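Local coordinates for protein mitochondrial association factor 1 (Toxoplasma gondii, PDB 6BXS) that belongs to a parasite locus required for manipulating host mitochondria and has a macro domain fold, a family known for binding ADP-ribose, at residues 176-190 and 227-241. Residues are numbered along the deposited sequence; the frame is centred on the assembly and turned at random.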
loop_
_atom_site.group_PDB
_atom_site.type_symbol
_atom_site.label_atom_id
_atom_site.label_comp_id
_atom_site.label_asym_id
_atom_site.label_seq_id
_atom_site.Cartn_x
_atom_site.Cartn_y
_atom_site.Cartn_z
ATOM N N ASN A 176 -13.744 -11.440 -7.631
ATOM C CA ASN A 176 -15.022 -12.098 -7.895
ATOM C C ASN A 176 -16.171 -11.455 -7.124
ATOM O O ASN A 176 -17.336 -11.791 -7.340
ATOM C CB ASN A 176 -14.938 -13.588 -7.560
ATOM C CG ASN A 176 -14.118 -14.365 -8.571
ATOM O OD1 ASN A 176 -13.476 -13.784 -9.446
ATOM N ND2 ASN A 176 -14.134 -15.689 -8.452
ATOM N N ALA A 177 -15.844 -10.541 -6.214
ATOM C CA ALA A 177 -16.863 -9.722 -5.568
ATOM C C ALA A 177 -17.631 -8.955 -6.637
ATOM O O ALA A 177 -17.057 -8.564 -7.653
ATOM C CB ALA A 177 -16.236 -8.763 -4.566
ATOM N N SER A 178 -18.926 -8.754 -6.419
ATOM C CA SER A 178 -19.754 -8.034 -7.379
ATOM C C SER A 178 -19.243 -6.603 -7.531
ATOM O O SER A 178 -18.600 -6.071 -6.625
ATOM C CB SER A 178 -21.219 -8.039 -6.942
ATOM O OG SER A 178 -21.391 -7.341 -5.722
ATOM N N ASP A 179 -19.522 -5.993 -8.680
ATOM C CA ASP A 179 -19.010 -4.662 -8.996
ATOM C C ASP A 179 -19.327 -3.647 -7.905
ATOM O O ASP A 179 -18.466 -2.865 -7.505
ATOM C CB ASP A 179 -19.581 -4.175 -10.330
ATOM C CG ASP A 179 -19.089 -4.988 -11.512
ATOM O OD1 ASP A 179 -18.151 -5.796 -11.338
ATOM O OD2 ASP A 179 -19.634 -4.812 -12.622
ATOM N N SER A 180 -20.565 -3.673 -7.421
ATOM C CA SER A 180 -21.010 -2.729 -6.406
ATOM C C SER A 180 -20.184 -2.857 -5.126
ATOM O O SER A 180 -19.714 -1.859 -4.579
ATOM C CB SER A 180 -22.492 -2.943 -6.098
ATOM O OG SER A 180 -23.003 -1.889 -5.301
ATOM N N ALA A 181 -20.005 -4.088 -4.656
ATOM C CA ALA A 181 -19.239 -4.335 -3.440
ATOM C C ALA A 181 -17.751 -4.111 -3.683
ATOM O O ALA A 181 -17.044 -3.583 -2.824
ATOM C CB ALA A 181 -19.482 -5.748 -2.932
ATOM N N TYR A 182 -17.288 -4.516 -4.860
ATOM C CA TYR A 182 -15.882 -4.394 -5.226
ATOM C C TYR A 182 -15.440 -2.932 -5.267
ATOM O O TYR A 182 -14.450 -2.558 -4.637
ATOM C CB TYR A 182 -15.630 -5.052 -6.584
ATOM C CG TYR A 182 -14.173 -5.109 -6.975
ATOM C CD1 TYR A 182 -13.357 -6.137 -6.530
ATOM C CD2 TYR A 182 -13.611 -4.135 -7.790
ATOM C CE1 TYR A 182 -12.025 -6.197 -6.882
ATOM C CE2 TYR A 182 -12.277 -4.187 -8.151
ATOM C CZ TYR A 182 -11.488 -5.222 -7.693
ATOM O OH TYR A 182 -10.159 -5.284 -8.043
ATOM N N ASN A 183 -16.175 -2.114 -6.014
ATOM C CA ASN A 183 -15.854 -0.696 -6.145
ATOM C C ASN A 183 -15.876 0.009 -4.795
ATOM O O ASN A 183 -15.004 0.821 -4.491
ATOM C CB ASN A 183 -16.834 -0.010 -7.100
ATOM C CG ASN A 183 -16.642 -0.436 -8.545
ATOM O OD1 ASN A 183 -15.545 -0.821 -8.954
ATOM N ND2 ASN A 183 -17.711 -0.359 -9.329
ATOM N N MET A 184 -16.880 -0.315 -3.988
ATOM C CA MET A 184 -17.030 0.275 -2.664
ATOM C C MET A 184 -15.852 -0.094 -1.755
ATOM O O MET A 184 -15.338 0.750 -1.022
ATOM C CB MET A 184 -18.348 -0.187 -2.043
ATOM C CG MET A 184 -18.901 0.732 -0.973
ATOM S SD MET A 184 -20.630 0.365 -0.595
ATOM C CE MET A 184 -21.457 0.830 -2.114
ATOM N N ALA A 185 -15.426 -1.354 -1.814
ATOM C CA ALA A 185 -14.302 -1.828 -1.008
ATOM C C ALA A 185 -12.988 -1.216 -1.490
ATOM O O ALA A 185 -12.107 -0.898 -0.690
ATOM C CB ALA A 185 -14.224 -3.354 -1.048
ATOM N N TYR A 186 -12.865 -1.052 -2.805
ATOM C CA TYR A 186 -11.654 -0.499 -3.406
ATOM C C TYR A 186 -11.453 0.959 -2.993
ATOM O O TYR A 186 -10.337 1.380 -2.689
ATOM C CB TYR A 186 -11.712 -0.604 -4.934
ATOM C CG TYR A 186 -10.360 -0.810 -5.592
ATOM C CD1 TYR A 186 -9.400 0.196 -5.599
ATOM C CD2 TYR A 186 -10.049 -2.011 -6.214
ATOM C CE1 TYR A 186 -8.165 0.004 -6.203
ATOM C CE2 TYR A 186 -8.820 -2.210 -6.820
ATOM C CZ TYR A 186 -7.884 -1.200 -6.813
ATOM O OH TYR A 186 -6.664 -1.401 -7.419
ATOM N N LYS A 187 -12.538 1.728 -2.989
ATOM C CA LYS A 187 -12.482 3.123 -2.566
ATOM C C LYS A 187 -12.129 3.226 -1.087
ATOM O O LYS A 187 -11.327 4.070 -0.689
ATOM C CB LYS A 187 -13.815 3.820 -2.831
ATOM C CG LYS A 187 -14.170 3.937 -4.301
ATOM C CD LYS A 187 -15.623 4.337 -4.479
ATOM C CE LYS A 187 -16.023 4.353 -5.942
ATOM N NZ LYS A 187 -17.487 4.196 -6.135
ATOM N N ALA A 188 -12.745 2.365 -0.282
ATOM C CA ALA A 188 -12.462 2.293 1.148
ATOM C C ALA A 188 -10.990 1.990 1.394
ATOM O O ALA A 188 -10.378 2.526 2.318
ATOM C CB ALA A 188 -13.333 1.231 1.801
ATOM N N THR A 189 -10.428 1.123 0.557
ATOM C CA THR A 189 -9.026 0.741 0.672
ATOM C C THR A 189 -8.104 1.921 0.352
ATOM O O THR A 189 -7.134 2.174 1.067
ATOM C CB THR A 189 -8.690 -0.436 -0.264
ATOM O OG1 THR A 189 -9.516 -1.561 0.065
ATOM C CG2 THR A 189 -7.228 -0.839 -0.132
ATOM N N MET A 190 -8.406 2.639 -0.725
ATOM C CA MET A 190 -7.591 3.786 -1.118
ATOM C C MET A 190 -7.689 4.899 -0.080
ATOM O O MET A 190 -6.706 5.589 0.187
ATOM C CB MET A 190 -8.012 4.307 -2.491
ATOM C CG MET A 190 -7.017 5.286 -3.108
ATOM S SD MET A 190 -5.374 4.573 -3.346
ATOM C CE MET A 190 -5.725 3.301 -4.556
ATOM N N ARG A 227 -11.774 -13.943 -11.495
ATOM C CA ARG A 227 -12.285 -13.880 -12.863
ATOM C C ARG A 227 -12.385 -12.451 -13.398
ATOM O O ARG A 227 -12.702 -12.244 -14.570
ATOM C CB ARG A 227 -13.664 -14.542 -12.942
ATOM C CG ARG A 227 -13.627 -16.053 -13.094
ATOM C CD ARG A 227 -15.009 -16.623 -13.401
ATOM N NE ARG A 227 -15.854 -16.718 -12.212
ATOM C CZ ARG A 227 -16.642 -15.745 -11.757
ATOM N NH1 ARG A 227 -17.369 -15.943 -10.666
ATOM N NH2 ARG A 227 -16.710 -14.577 -12.383
ATOM N N ARG A 228 -12.111 -11.469 -12.544
ATOM C CA ARG A 228 -12.333 -10.068 -12.896
ATOM C C ARG A 228 -11.372 -9.567 -13.973
ATOM O O ARG A 228 -10.183 -9.888 -13.962
ATOM C CB ARG A 228 -12.213 -9.187 -11.649
ATOM C CG ARG A 228 -12.467 -7.714 -11.913
ATOM C CD ARG A 228 -12.602 -6.921 -10.621
ATOM N NE ARG A 228 -13.891 -7.144 -9.971
ATOM C CZ ARG A 228 -15.032 -6.578 -10.353
ATOM N NH1 ARG A 228 -15.058 -5.749 -11.389
ATOM N NH2 ARG A 228 -16.154 -6.841 -9.699
ATOM N N GLY A 229 -11.903 -8.774 -14.899
ATOM C CA GLY A 229 -11.107 -8.185 -15.961
ATOM C C GLY A 229 -10.267 -7.033 -15.446
ATOM O O GLY A 229 -10.685 -6.302 -14.548
ATOM N N LEU A 230 -9.078 -6.867 -16.017
ATOM C CA LEU A 230 -8.145 -5.851 -15.547
ATOM C C LEU A 230 -8.671 -4.441 -15.789
ATOM O O LEU A 230 -8.373 -3.528 -15.022
ATOM C CB LEU A 230 -6.782 -6.026 -16.221
ATOM C CG LEU A 230 -5.851 -7.052 -15.569
ATOM C CD1 LEU A 230 -4.648 -7.327 -16.458
ATOM C CD2 LEU A 230 -5.397 -6.573 -14.196
ATOM N N HIS A 231 -9.458 -4.262 -16.845
ATOM C CA HIS A 231 -10.013 -2.949 -17.153
ATOM C C HIS A 231 -10.877 -2.439 -16.004
ATOM O O HIS A 231 -10.764 -1.281 -15.598
ATOM C CB HIS A 231 -10.835 -2.987 -18.440
ATOM C CG HIS A 231 -11.597 -1.725 -18.700
ATOM N ND1 HIS A 231 -12.891 -1.534 -18.262
ATOM C CD2 HIS A 231 -11.243 -0.585 -19.337
ATOM C CE1 HIS A 231 -13.303 -0.333 -18.626
ATOM N NE2 HIS A 231 -12.322 0.264 -19.279
ATOM N N SER A 232 -11.736 -3.307 -15.481
ATOM C CA SER A 232 -12.624 -2.935 -14.384
ATOM C C SER A 232 -11.834 -2.570 -13.131
ATOM O O SER A 232 -12.317 -1.821 -12.283
ATOM C CB SER A 232 -13.594 -4.074 -14.070
ATOM O OG SER A 232 -12.900 -5.205 -13.577
ATOM N N ILE A 233 -10.620 -3.101 -13.021
ATOM C CA ILE A 233 -9.770 -2.846 -11.863
ATOM C C ILE A 233 -9.043 -1.512 -12.010
ATOM O O ILE A 233 -8.837 -0.796 -11.029
ATOM C CB ILE A 233 -8.753 -3.987 -11.661
ATOM C CG1 ILE A 233 -9.505 -5.284 -11.340
ATOM C CG2 ILE A 233 -7.759 -3.636 -10.552
ATOM C CD1 ILE A 233 -8.625 -6.477 -11.036
ATOM N N GLY A 234 -8.651 -1.183 -13.236
ATOM C CA GLY A 234 -8.046 0.106 -13.518
ATOM C C GLY A 234 -9.011 1.239 -13.224
ATOM O O GLY A 234 -8.629 2.264 -12.655
ATOM N N ARG A 235 -10.269 1.047 -13.606
ATOM C CA ARG A 235 -11.310 2.040 -13.366
ATOM C C ARG A 235 -11.626 2.162 -11.875
ATOM O O ARG A 235 -11.829 3.261 -11.365
ATOM C CB ARG A 235 -12.578 1.678 -14.139
ATOM C CG ARG A 235 -12.411 1.671 -15.652
ATOM C CD ARG A 235 -12.041 3.041 -16.189
ATOM N NE ARG A 235 -12.976 4.073 -15.736
ATOM C CZ ARG A 235 -12.643 5.169 -15.055
ATOM N NH1 ARG A 235 -13.589 6.025 -14.697
ATOM N NH2 ARG A 235 -11.381 5.427 -14.730
ATOM N N ALA A 236 -11.669 1.026 -11.185
ATOM C CA ALA A 236 -11.922 1.012 -9.748
ATOM C C ALA A 236 -10.820 1.767 -9.009
ATOM O O ALA A 236 -11.087 2.541 -8.089
ATOM C CB ALA A 236 -12.020 -0.412 -9.242
ATOM N N ASN A 237 -9.580 1.528 -9.421
ATOM C CA ASN A 237 -8.431 2.203 -8.833
ATOM C C ASN A 237 -8.439 3.699 -9.131
ATOM O O ASN A 237 -8.213 4.515 -8.243
ATOM C CB ASN A 237 -7.131 1.578 -9.341
ATOM C CG ASN A 237 -5.901 2.340 -8.886
ATOM O OD1 ASN A 237 -5.496 2.252 -7.727
ATOM N ND2 ASN A 237 -5.297 3.094 -9.800
ATOM N N ALA A 238 -8.703 4.050 -10.384
ATOM C CA ALA A 238 -8.728 5.450 -10.797
ATOM C C ALA A 238 -9.765 6.237 -10.004
ATOM O O ALA A 238 -9.465 7.297 -9.460
ATOM C CB ALA A 238 -9.009 5.555 -12.286
ATOM N N VAL A 239 -10.980 5.708 -9.931
ATOM C CA VAL A 239 -12.060 6.368 -9.206
ATOM C C VAL A 239 -11.763 6.428 -7.706
ATOM O O VAL A 239 -12.100 7.407 -7.039
ATOM C CB VAL A 239 -13.405 5.651 -9.451
ATOM C CG1 VAL A 239 -14.491 6.181 -8.524
ATOM C CG2 VAL A 239 -13.831 5.819 -10.902
ATOM N N ALA A 240 -11.137 5.381 -7.177
ATOM C CA ALA A 240 -10.775 5.352 -5.763
ATOM C C ALA A 240 -9.720 6.409 -5.455
ATOM O O ALA A 240 -9.758 7.050 -4.404
ATOM C CB ALA A 240 -10.272 3.970 -5.368
ATOM N N VAL A 241 -8.775 6.584 -6.372
ATOM C CA VAL A 241 -7.735 7.593 -6.215
ATOM C C VAL A 241 -8.335 9.000 -6.247
ATOM O O VAL A 241 -7.957 9.855 -5.448
ATOM C CB VAL A 241 -6.658 7.456 -7.312
ATOM C CG1 VAL A 241 -5.764 8.697 -7.371
ATOM C CG2 VAL A 241 -5.810 6.209 -7.068
HETATM O O HOH W 1 -11.483 6.370 -2.346
#
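Helices 179-190 and 230-241 pack side by side at a crossing angle of -46°, a tyrosine knob and small alanines filling their middle while Arg-228 ties the two N-terminal ends together. Its side chain, bent at chi3 (-75°), lays the guanidinium flat on one face of Tyr-182, the planes 18° apart and CZ 4.0 Å from the ring centroid: a cation-pi stack, with CD adding a CH-pi contact over the same face. In the guanidinium plane, NH2 gives hydrogen bonds to Ala-177 O (2.8 Å) and to Asp-179 OD1 (2.8 Å), the latter a salt bridge through the carboxylate's anti lone pair, while NH1 hydrogen-bonds Ser-232 OG. NE hydrogen-bonds Gly-175 O. With one face on the ring and its edge hydrogen-bonded, the group probably has little freedom to rotate. In this macro domain, with its mixed sheet between helices, both helices follow sheet strands, and Asn-237 and Val-241 also touch strand 253-256. Further along the helices, Tyr-186 is a knob among Ile-233, Ala-236, Asn-237 and Ala-240; Ala-236 CB lies over the Tyr-186 ring, 4.2 Å from the centroid, in a CH-pi contact, and Tyr-186 OH is hydrogen-bonded to Leu-219 O. The small Ala-240 lets the backbones close to 4.3 Å between its CA and that of Lys-187, where one water donates to both carbonyl oxygens.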